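Local coordinates for Lin2722 protein (PDB 3DS8) that is of unknown function but belongs to an alpha/beta-hydrolase family and may act as a serine hydrolase, at residues 21-32 against 232-240; 105-113 against 124-134. All coordinates share one frame; numbering follows the deposited sequence.

Interaction 1. Residues 21-32 against 232-240. With SO4 (sulfate ion), chain E.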
loop_
_atom_site.group_PDB
_atom_site.type_symbol
_atom_site.label_atom_id
_atom_site.label_comp_id
_atom_site.label_asym_id
_atom_site.label_seq_id
_atom_site.Cartn_x
_atom_site.Cartn_y
_atom_site.Cartn_z
ATOM N N LYS A 21 -7.866 -11.096 6.970
ATOM C CA LYS A 21 -8.564 -10.579 8.149
ATOM C C LYS A 21 -9.259 -9.280 7.747
ATOM O O LYS A 21 -10.468 -9.084 8.009
ATOM C CB LYS A 21 -7.661 -10.392 9.335
ATOM C CG LYS A 21 -8.402 -9.965 10.604
ATOM C CD LYS A 21 -7.474 -9.732 11.762
ATOM C CE LYS A 21 -8.208 -9.339 13.060
ATOM N NZ LYS A 21 -7.284 -9.069 14.211
HETATM N N MSE A 22 -8.480 -8.405 7.139
HETATM C CA MSE A 22 -8.996 -7.156 6.582
HETATM C C MSE A 22 -10.125 -7.370 5.586
HETATM O O MSE A 22 -11.203 -6.767 5.695
HETATM C CB MSE A 22 -7.878 -6.389 5.882
HETATM C CG MSE A 22 -8.368 -5.093 5.347
HETATM SE SE MSE A 22 -6.828 -4.199 4.554
HETATM C CE MSE A 22 -5.875 -3.708 6.237
ATOM N N ALA A 23 -9.891 -8.236 4.604
ATOM C CA ALA A 23 -10.906 -8.494 3.605
ATOM C C ALA A 23 -12.212 -8.988 4.203
ATOM O O ALA A 23 -13.307 -8.550 3.791
ATOM C CB ALA A 23 -10.385 -9.448 2.536
ATOM N N ASP A 24 -12.120 -9.926 5.142
ATOM C CA ASP A 24 -13.304 -10.486 5.784
ATOM C C ASP A 24 -14.070 -9.402 6.554
ATOM O O ASP A 24 -15.284 -9.387 6.550
ATOM C CB ASP A 24 -12.939 -11.647 6.729
ATOM C CG ASP A 24 -12.581 -12.955 5.985
ATOM O OD1 ASP A 24 -12.744 -13.021 4.734
ATOM O OD2 ASP A 24 -12.149 -13.918 6.682
ATOM N N GLN A 25 -13.353 -8.507 7.232
ATOM C CA GLN A 25 -13.998 -7.405 7.914
ATOM C C GLN A 25 -14.738 -6.472 6.908
ATOM O O GLN A 25 -15.885 -6.085 7.136
ATOM C CB GLN A 25 -13.019 -6.643 8.790
ATOM C CG GLN A 25 -12.761 -7.322 10.127
ATOM C CD GLN A 25 -11.940 -6.473 11.077
ATOM O OE1 GLN A 25 -10.797 -6.824 11.356
ATOM N NE2 GLN A 25 -12.469 -5.341 11.501
ATOM N N LEU A 26 -14.095 -6.143 5.804
ATOM C CA LEU A 26 -14.728 -5.287 4.797
ATOM C C LEU A 26 -15.959 -5.952 4.186
ATOM O O LEU A 26 -16.982 -5.281 3.971
ATOM C CB LEU A 26 -13.750 -4.928 3.689
ATOM C CG LEU A 26 -12.594 -4.029 4.083
ATOM C CD1 LEU A 26 -11.612 -3.927 2.906
ATOM C CD2 LEU A 26 -13.049 -2.652 4.542
HETATM N N MSE A 27 -15.897 -7.283 3.955
HETATM C CA MSE A 27 -16.993 -7.999 3.340
HETATM C C MSE A 27 -18.090 -8.453 4.313
HETATM O O MSE A 27 -19.254 -8.600 3.909
HETATM C CB MSE A 27 -16.446 -9.201 2.536
HETATM C CG MSE A 27 -15.625 -8.674 1.410
HETATM SE SE MSE A 27 -14.958 -10.124 0.331
HETATM C CE MSE A 27 -16.647 -10.690 -0.520
ATOM N N ASN A 28 -17.742 -8.708 5.575
ATOM C CA ASN A 28 -18.667 -9.401 6.457
ATOM C C ASN A 28 -19.206 -8.512 7.569
ATOM O O ASN A 28 -20.321 -8.727 8.055
ATOM C CB ASN A 28 -18.024 -10.665 7.081
ATOM C CG ASN A 28 -17.630 -11.712 6.048
ATOM O OD1 ASN A 28 -18.053 -11.668 4.885
ATOM N ND2 ASN A 28 -16.747 -12.631 6.456
ATOM N N GLU A 29 -18.403 -7.570 8.024
ATOM C CA GLU A 29 -18.768 -6.713 9.143
ATOM C C GLU A 29 -19.061 -5.294 8.745
ATOM O O GLU A 29 -20.148 -4.798 8.996
ATOM C CB GLU A 29 -17.689 -6.779 10.193
ATOM C CG GLU A 29 -17.756 -8.143 10.862
ATOM C CD GLU A 29 -16.873 -8.211 11.994
ATOM O OE1 GLU A 29 -15.740 -8.726 11.793
ATOM O OE2 GLU A 29 -17.323 -7.729 13.063
ATOM N N TYR A 30 -18.111 -4.650 8.093
ATOM C CA TYR A 30 -18.388 -3.335 7.518
ATOM C C TYR A 30 -19.400 -3.477 6.376
ATOM O O TYR A 30 -20.294 -2.639 6.247
ATOM C CB TYR A 30 -17.158 -2.676 7.011
ATOM C CG TYR A 30 -16.166 -2.271 8.057
ATOM C CD1 TYR A 30 -16.439 -1.179 8.887
ATOM C CD2 TYR A 30 -14.961 -2.937 8.210
ATOM C CE1 TYR A 30 -15.520 -0.766 9.827
ATOM C CE2 TYR A 30 -14.016 -2.502 9.163
ATOM C CZ TYR A 30 -14.316 -1.414 9.951
ATOM O OH TYR A 30 -13.415 -0.990 10.912
ATOM N N ARG A 31 -19.244 -4.550 5.593
ATOM C CA ARG A 31 -20.081 -4.845 4.431
ATOM C C ARG A 31 -20.053 -3.675 3.462
ATOM O O ARG A 31 -21.077 -3.353 2.851
ATOM C CB ARG A 31 -21.509 -5.233 4.831
ATOM C CG ARG A 31 -21.528 -6.514 5.580
ATOM C CD ARG A 31 -22.913 -7.028 5.847
ATOM N NE ARG A 31 -23.654 -6.290 6.857
ATOM C CZ ARG A 31 -23.631 -6.528 8.168
ATOM N NH1 ARG A 31 -22.845 -7.455 8.696
ATOM N NH2 ARG A 31 -24.421 -5.839 8.950
ATOM N N SER A 32 -18.850 -3.107 3.297
ATOM C CA SER A 32 -18.600 -2.022 2.327
ATOM C C SER A 32 -18.156 -2.575 0.973
ATOM O O SER A 32 -18.218 -1.858 -0.041
ATOM C CB SER A 32 -17.553 -1.045 2.859
ATOM O OG SER A 32 -16.439 -1.718 3.409
ATOM N N ILE A 232 -6.800 -2.006 10.628
ATOM C CA ILE A 232 -8.020 -2.282 9.854
ATOM C C ILE A 232 -9.031 -1.129 9.950
ATOM O O ILE A 232 -9.633 -0.703 8.921
ATOM C CB ILE A 232 -8.632 -3.637 10.248
ATOM C CG1 ILE A 232 -7.629 -4.738 9.854
ATOM C CG2 ILE A 232 -9.976 -3.814 9.509
ATOM C CD1 ILE A 232 -7.938 -6.129 10.436
ATOM N N GLU A 233 -9.201 -0.590 11.134
ATOM C CA GLU A 233 -10.088 0.578 11.339
ATOM C C GLU A 233 -9.608 1.780 10.516
ATOM O O GLU A 233 -10.413 2.445 9.848
ATOM C CB GLU A 233 -10.164 0.949 12.813
ATOM C CG GLU A 233 -10.791 -0.114 13.671
ATOM C CD GLU A 233 -10.251 -0.122 15.128
ATOM O OE1 GLU A 233 -9.790 0.936 15.631
ATOM O OE2 GLU A 233 -10.303 -1.198 15.754
ATOM N N LYS A 234 -8.302 2.048 10.549
ATOM C CA LYS A 234 -7.784 3.232 9.841
ATOM C C LYS A 234 -7.909 3.056 8.316
ATOM O O LYS A 234 -8.231 4.003 7.594
ATOM C CB LYS A 234 -6.363 3.531 10.294
ATOM C CG LYS A 234 -5.893 4.929 9.915
ATOM C CD LYS A 234 -6.470 6.016 10.769
ATOM C CE LYS A 234 -6.025 7.401 10.281
ATOM N NZ LYS A 234 -6.660 8.542 11.025
ATOM N N THR A 235 -7.652 1.828 7.852
ATOM C CA THR A 235 -7.746 1.483 6.468
ATOM C C THR A 235 -9.196 1.611 5.986
ATOM O O THR A 235 -9.471 2.200 4.942
ATOM C CB THR A 235 -7.131 0.068 6.193
ATOM O OG1 THR A 235 -5.727 0.106 6.487
ATOM C CG2 THR A 235 -7.278 -0.316 4.746
ATOM N N TYR A 236 -10.139 1.027 6.729
ATOM C CA TYR A 236 -11.544 1.224 6.400
ATOM C C TYR A 236 -11.877 2.694 6.291
ATOM O O TYR A 236 -12.492 3.122 5.303
ATOM C CB TYR A 236 -12.450 0.564 7.439
ATOM C CG TYR A 236 -13.888 0.967 7.276
ATOM C CD1 TYR A 236 -14.708 0.389 6.248
ATOM C CD2 TYR A 236 -14.441 1.938 8.095
ATOM C CE1 TYR A 236 -15.987 0.752 6.097
ATOM C CE2 TYR A 236 -15.740 2.341 7.926
ATOM C CZ TYR A 236 -16.512 1.748 6.928
ATOM O OH TYR A 236 -17.824 2.117 6.805
ATOM N N TRP A 237 -11.502 3.467 7.318
ATOM C CA TRP A 237 -11.765 4.908 7.322
ATOM C C TRP A 237 -11.224 5.567 6.070
ATOM O O TRP A 237 -11.915 6.351 5.448
ATOM C CB TRP A 237 -11.160 5.573 8.566
ATOM C CG TRP A 237 -11.181 7.060 8.491
ATOM C CD1 TRP A 237 -12.217 7.857 8.749
ATOM C CD2 TRP A 237 -10.100 7.899 8.132
ATOM N NE1 TRP A 237 -11.874 9.171 8.546
ATOM C CE2 TRP A 237 -10.575 9.225 8.173
ATOM C CE3 TRP A 237 -8.773 7.671 7.780
ATOM C CZ2 TRP A 237 -9.782 10.297 7.863
ATOM C CZ3 TRP A 237 -7.995 8.752 7.481
ATOM C CH2 TRP A 237 -8.507 10.047 7.550
ATOM N N PHE A 238 -9.968 5.255 5.711
ATOM C CA PHE A 238 -9.357 5.904 4.563
ATOM C C PHE A 238 -10.048 5.504 3.260
ATOM O O PHE A 238 -10.294 6.332 2.376
ATOM C CB PHE A 238 -7.894 5.522 4.524
ATOM C CG PHE A 238 -7.065 6.349 3.604
ATOM C CD1 PHE A 238 -6.848 7.698 3.876
ATOM C CD2 PHE A 238 -6.468 5.781 2.483
ATOM C CE1 PHE A 238 -5.979 8.452 3.061
ATOM C CE2 PHE A 238 -5.629 6.510 1.674
ATOM C CZ PHE A 238 -5.382 7.839 1.963
ATOM N N LEU A 239 -10.434 4.234 3.166
ATOM C CA LEU A 239 -11.057 3.715 1.945
ATOM C C LEU A 239 -12.502 4.109 1.796
ATOM O O LEU A 239 -12.962 4.289 0.676
ATOM C CB LEU A 239 -10.936 2.177 1.857
ATOM C CG LEU A 239 -9.557 1.532 1.732
ATOM C CD1 LEU A 239 -9.680 -0.019 1.856
ATOM C CD2 LEU A 239 -8.868 1.970 0.419
ATOM N N GLU A 240 -13.233 4.234 2.899
ATOM C CA GLU A 240 -14.673 4.367 2.799
ATOM C C GLU A 240 -15.241 5.666 3.339
ATOM O O GLU A 240 -16.357 5.982 3.008
ATOM C CB GLU A 240 -15.347 3.172 3.479
ATOM C CG GLU A 240 -15.012 1.828 2.814
ATOM C CD GLU A 240 -15.343 1.743 1.340
ATOM O OE1 GLU A 240 -16.329 2.360 0.920
ATOM O OE2 GLU A 240 -14.593 1.025 0.624
HETATM S S SO4 E . -25.838 -3.473 6.321
HETATM O O1 SO4 E . -25.073 -2.242 6.586
HETATM O O2 SO4 E . -26.204 -4.071 7.611
HETATM O O3 SO4 E . -27.117 -3.229 5.600
HETATM O O4 SO4 E . -25.032 -4.368 5.457
HETATM O O HOH W 1 -14.686 -1.740 1.429
#
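Ile-232 presses into helix 21-30 as a knob among Lys-21, Met-22, Gln-25 and Tyr-30, and its side chain can be followed outward atom by atom. Ile-232 CB lies 4.0 Å from Gln-25 OE1. CG1 runs on beside the CE methyl of the selenomethionine Met-22, while on the other branch Ile-232 CG2 is 3.5 Å from Gln-25 NE2 and near the edge of the Tyr-30 ring. At the tip, Ile-232 CD1 meets the extended Lys-21 chain at about a right angle and comes within 3.1 Å of Gln-25 OE1, a close apolar-polar approach. One turn further on, Tyr-236 stacks on Tyr-30 face to face, ring centroids 3.7 Å apart and planes at 9°. A chi1 of 169°, with CG anti to the backbone N, swings the Tyr-236 ring over Tyr-30. Tyr-236 CB adds a CH-pi contact over the same face. Leu-26 CD2 and Ser-32 OG lie at the edge of the Tyr-236 ring. Beyond them a water 2.6 Å from Ser-32 OG donates to Glu-240 OE2, which also forms a salt bridge with Arg-59. The association of the two helices therefore rests on shape and ring overlap, with the water-mediated link between Ser-32 and Glu-240 its polar element.

Interaction 2. Residues 105-113 against 124-134; sequences GLALTYYAE and LRKLVAIGSPF. With SO4 (sulfate ion), chain F.
Leu-106 and Thr-109 both touch the Phe-134 ring, near its CD1 and CE1 atoms. The chi1 of Leu-106 (-57°) puts CG by Pro-133 and Ser-132, and the branch there parts the two methyls: Leu-106 CD1 reaches Pro-133 CD at 3.7 Å, while Leu-106 CD2 lies 3.5 Å from Phe-134 CD1. Thr-109 places its hydroxyl at the edge of the same ring, in plane, with Thr-109 OG1 3.4 Å from Phe-134 CE1. Thr-109 OG1 donates to Gly-105 O at 2.9 Å; the backbone N of Thr-109 reaches the same carbonyl from the opposite face. Gly-105 O accepts both bonds, and the one from OG1 holds the hydroxyl in place. Its OG1 thus remains hydrogen-bonded in an otherwise apolar setting.

Along the strand, Leu-124 and Leu-127 both carry CG anti to the backbone N. The bent chi2 of Leu-124 (58°) goes with CD2 lying against the helix: Leu-124 CD2 is 3.5 Å from Leu-108 O and close to Ala-112 CB. Leu-127 CG sits 4.0 Å from Leu-108 CB. Near the N-terminal end of the helix, Gly-105 CA lies 3.3 Å from Ser-132 OG, and with no side chain at Gly-105, helix and strand come together here, Gly-105 CA 4.4 Å from Ala-129 CA. Ser-132 OG is itself hydrogen-bonded to Ser-102 O, in the probable nucleophile elbow. The contact belongs to the beta-alpha-beta unit of strand 95-101, helix 103-114 and strand 123-130. Its chemistry is that of a buried hydrocarbon interface without direct hydrogen bonds between the segments, the hydroxyls of Thr-109 and Ser-132 being satisfied by backbone carbonyls.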
loop_
_atom_site.group_PDB
_atom_site.type_symbol
_atom_site.label_atom_id
_atom_site.label_comp_id
_atom_site.label_asym_id
_atom_site.label_seq_id
_atom_site.Cartn_x
_atom_site.Cartn_y
_atom_site.Cartn_z
ATOM N N GLY A 105 3.181 -2.643 -0.040
ATOM C CA GLY A 105 3.080 -1.166 -0.109
ATOM C C GLY A 105 4.153 -0.510 -0.964
ATOM O O GLY A 105 3.871 0.463 -1.669
ATOM N N LEU A 106 5.371 -1.056 -0.968
ATOM C CA LEU A 106 6.434 -0.572 -1.846
ATOM C C LEU A 106 6.112 -0.820 -3.331
ATOM O O LEU A 106 6.325 0.030 -4.161
ATOM C CB LEU A 106 7.787 -1.156 -1.486
ATOM C CG LEU A 106 8.297 -0.945 -0.053
ATOM C CD1 LEU A 106 9.628 -1.659 0.183
ATOM C CD2 LEU A 106 8.344 0.560 0.204
ATOM N N ALA A 107 5.591 -2.000 -3.634
ATOM C CA ALA A 107 5.157 -2.321 -4.999
ATOM C C ALA A 107 4.091 -1.343 -5.495
ATOM O O ALA A 107 4.174 -0.821 -6.630
ATOM C CB ALA A 107 4.651 -3.790 -5.062
ATOM N N LEU A 108 3.130 -1.008 -4.640
ATOM C CA LEU A 108 2.145 -0.011 -5.010
ATOM C C LEU A 108 2.753 1.367 -5.266
ATOM O O LEU A 108 2.209 2.133 -6.044
ATOM C CB LEU A 108 1.048 0.073 -3.951
ATOM C CG LEU A 108 0.080 -1.110 -3.818
ATOM C CD1 LEU A 108 -0.787 -0.985 -2.556
ATOM C CD2 LEU A 108 -0.782 -1.246 -5.092
ATOM N N THR A 109 3.791 1.724 -4.507
ATOM C CA THR A 109 4.430 3.028 -4.635
ATOM C C THR A 109 5.208 3.124 -5.970
ATOM O O THR A 109 5.078 4.106 -6.722
ATOM C CB THR A 109 5.336 3.288 -3.434
ATOM O OG1 THR A 109 4.543 3.230 -2.240
ATOM C CG2 THR A 109 6.061 4.666 -3.536
ATOM N N TYR A 110 5.932 2.084 -6.322
ATOM C CA TYR A 110 6.479 2.004 -7.678
ATOM C C TYR A 110 5.373 2.086 -8.733
ATOM O O TYR A 110 5.508 2.771 -9.732
ATOM C CB TYR A 110 7.252 0.690 -7.881
ATOM C CG TYR A 110 8.644 0.739 -7.373
ATOM C CD1 TYR A 110 9.617 1.439 -8.065
ATOM C CD2 TYR A 110 9.008 0.076 -6.204
ATOM C CE1 TYR A 110 10.922 1.481 -7.593
ATOM C CE2 TYR A 110 10.315 0.108 -5.734
ATOM C CZ TYR A 110 11.253 0.815 -6.418
ATOM O OH TYR A 110 12.588 0.866 -6.006
ATOM N N TYR A 111 4.263 1.372 -8.526
ATOM C CA TYR A 111 3.137 1.424 -9.505
ATOM C C TYR A 111 2.581 2.852 -9.641
ATOM O O TYR A 111 2.315 3.345 -10.725
ATOM C CB TYR A 111 2.055 0.457 -9.026
ATOM C CG TYR A 111 0.873 0.263 -9.959
ATOM C CD1 TYR A 111 0.825 -0.803 -10.849
ATOM C CD2 TYR A 111 -0.218 1.141 -9.907
ATOM C CE1 TYR A 111 -0.305 -0.974 -11.680
ATOM C CE2 TYR A 111 -1.344 0.993 -10.724
ATOM C CZ TYR A 111 -1.382 -0.061 -11.598
ATOM O OH TYR A 111 -2.515 -0.193 -12.350
ATOM N N ALA A 112 2.445 3.538 -8.515
ATOM C CA ALA A 112 1.958 4.894 -8.491
ATOM C C ALA A 112 2.875 5.840 -9.241
ATOM O O ALA A 112 2.393 6.778 -9.931
ATOM C CB ALA A 112 1.812 5.355 -7.039
ATOM N N GLU A 113 4.180 5.635 -9.094
ATOM C CA GLU A 113 5.146 6.490 -9.778
ATOM C C GLU A 113 5.381 6.148 -11.231
ATOM O O GLU A 113 5.714 7.054 -12.017
ATOM C CB GLU A 113 6.485 6.566 -9.016
ATOM C CG GLU A 113 6.352 7.341 -7.709
ATOM C CD GLU A 113 7.654 7.691 -7.076
ATOM O OE1 GLU A 113 8.675 7.053 -7.436
ATOM O OE2 GLU A 113 7.669 8.638 -6.230
ATOM N N LEU A 124 -4.061 4.259 -9.846
ATOM C CA LEU A 124 -4.156 4.103 -8.378
ATOM C C LEU A 124 -4.696 5.408 -7.798
ATOM O O LEU A 124 -4.245 6.489 -8.141
ATOM C CB LEU A 124 -2.790 3.796 -7.775
ATOM C CG LEU A 124 -2.695 3.275 -6.373
ATOM C CD1 LEU A 124 -3.479 1.969 -6.178
ATOM C CD2 LEU A 124 -1.176 3.080 -6.055
ATOM N N ARG A 125 -5.711 5.292 -6.970
ATOM C CA ARG A 125 -6.348 6.414 -6.335
ATOM C C ARG A 125 -5.916 6.492 -4.856
ATOM O O ARG A 125 -5.162 7.381 -4.475
ATOM C CB ARG A 125 -7.861 6.320 -6.483
ATOM C CG ARG A 125 -8.601 7.504 -5.847
ATOM C CD ARG A 125 -10.100 7.342 -5.841
ATOM N NE ARG A 125 -10.567 6.260 -4.986
ATOM C CZ ARG A 125 -11.822 6.153 -4.562
ATOM N NH1 ARG A 125 -12.738 7.058 -4.920
ATOM N NH2 ARG A 125 -12.161 5.168 -3.774
ATOM N N LYS A 126 -6.386 5.569 -4.033
ATOM C CA LYS A 126 -5.962 5.510 -2.618
ATOM C C LYS A 126 -4.904 4.435 -2.480
ATOM O O LYS A 126 -5.056 3.347 -3.040
ATOM C CB LYS A 126 -7.117 5.180 -1.722
ATOM C CG LYS A 126 -8.200 6.273 -1.706
ATOM C CD LYS A 126 -9.412 5.795 -0.986
ATOM C CE LYS A 126 -10.508 6.788 -0.971
ATOM N NZ LYS A 126 -10.359 7.889 -0.002
ATOM N N LEU A 127 -3.854 4.724 -1.738
ATOM C CA LEU A 127 -2.725 3.827 -1.511
ATOM C C LEU A 127 -2.496 3.762 -0.007
ATOM O O LEU A 127 -2.157 4.768 0.609
ATOM C CB LEU A 127 -1.451 4.348 -2.175
ATOM C CG LEU A 127 -0.213 3.459 -2.297
ATOM C CD1 LEU A 127 0.839 4.200 -3.195
ATOM C CD2 LEU A 127 0.348 3.045 -0.924
ATOM N N VAL A 128 -2.729 2.597 0.582
ATOM C CA VAL A 128 -2.423 2.335 1.987
ATOM C C VAL A 128 -1.209 1.418 2.103
ATOM O O VAL A 128 -1.150 0.307 1.522
ATOM C CB VAL A 128 -3.631 1.704 2.739
ATOM C CG1 VAL A 128 -3.287 1.465 4.236
ATOM C CG2 VAL A 128 -4.896 2.562 2.623
ATOM N N ALA A 129 -0.170 1.933 2.777
ATOM C CA ALA A 129 1.083 1.188 2.974
ATOM C C ALA A 129 1.246 0.883 4.465
ATOM O O ALA A 129 1.256 1.807 5.264
ATOM C CB ALA A 129 2.284 2.022 2.447
ATOM N N ILE A 130 1.327 -0.403 4.823
ATOM C CA ILE A 130 1.306 -0.823 6.227
ATOM C C ILE A 130 2.684 -1.422 6.538
ATOM O O ILE A 130 3.008 -2.527 6.077
ATOM C CB ILE A 130 0.161 -1.829 6.506
ATOM C CG1 ILE A 130 -1.187 -1.242 6.064
ATOM C CG2 ILE A 130 0.155 -2.229 7.971
ATOM C CD1 ILE A 130 -2.341 -2.193 6.243
ATOM N N GLY A 131 3.490 -0.672 7.304
ATOM C CA GLY A 131 4.848 -1.087 7.685
ATOM C C GLY A 131 5.797 -1.265 6.502
ATOM O O GLY A 131 6.622 -2.180 6.489
ATOM N N SER A 132 5.711 -0.378 5.513
ATOM C CA SER A 132 6.468 -0.549 4.279
ATOM C C SER A 132 7.823 0.116 4.459
ATOM O O SER A 132 7.858 1.288 4.835
ATOM C CB SER A 132 5.749 0.056 3.071
ATOM O OG SER A 132 4.501 -0.615 2.791
ATOM N N PRO A 133 8.914 -0.607 4.176
ATOM C CA PRO A 133 10.225 0.004 4.430
ATOM C C PRO A 133 10.699 0.878 3.259
ATOM O O PRO A 133 11.577 0.503 2.461
ATOM C CB PRO A 133 11.099 -1.220 4.671
ATOM C CG PRO A 133 10.485 -2.279 3.813
ATOM C CD PRO A 133 9.045 -2.031 3.791
ATOM N N PHE A 134 10.124 2.072 3.162
ATOM C CA PHE A 134 10.496 3.030 2.127
ATOM C C PHE A 134 11.983 3.352 2.056
ATOM O O PHE A 134 12.514 3.526 0.977
ATOM C CB PHE A 134 9.659 4.313 2.221
ATOM C CG PHE A 134 8.188 4.070 2.027
ATOM C CD1 PHE A 134 7.671 3.933 0.746
ATOM C CD2 PHE A 134 7.334 4.050 3.113
ATOM C CE1 PHE A 134 6.347 3.671 0.557
ATOM C CE2 PHE A 134 6.011 3.747 2.935
ATOM C CZ PHE A 134 5.515 3.626 1.617
HETATM S S SO4 F . -11.668 10.706 -2.664
HETATM O O1 SO4 F . -12.664 11.262 -3.597
HETATM O O2 SO4 F . -11.185 11.867 -1.855
HETATM O O3 SO4 F . -12.261 9.642 -1.821
HETATM O O4 SO4 F . -10.605 9.986 -3.413
HETATM O O HOH W 2 -0.896 4.429 -10.942
#

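From the N terminus, helix 20-30 follows strand 6-9, and interaction 1 joins it to helix 229-240 late in the chain, closing a loop of about 200 residues. Nested within that loop, interaction 2 closes a short one, packing helix 103-114 on strand 123-130, the next strand of the central sheet. Helix 103-114 and helix 229-240 pack on opposite faces of strand 123-130: Leu-127 points to helix 103-114, while Val-128 meets Thr-235 and Phe-238 of helix 229-240. Ile-130 likewise touches Met-22, and Lys-126 NZ probably bonds to Phe-238 O. The centres of the two contacts are about 18 Å apart, and together they give the helix-sheet-helix layering of an alpha/beta hydrolase.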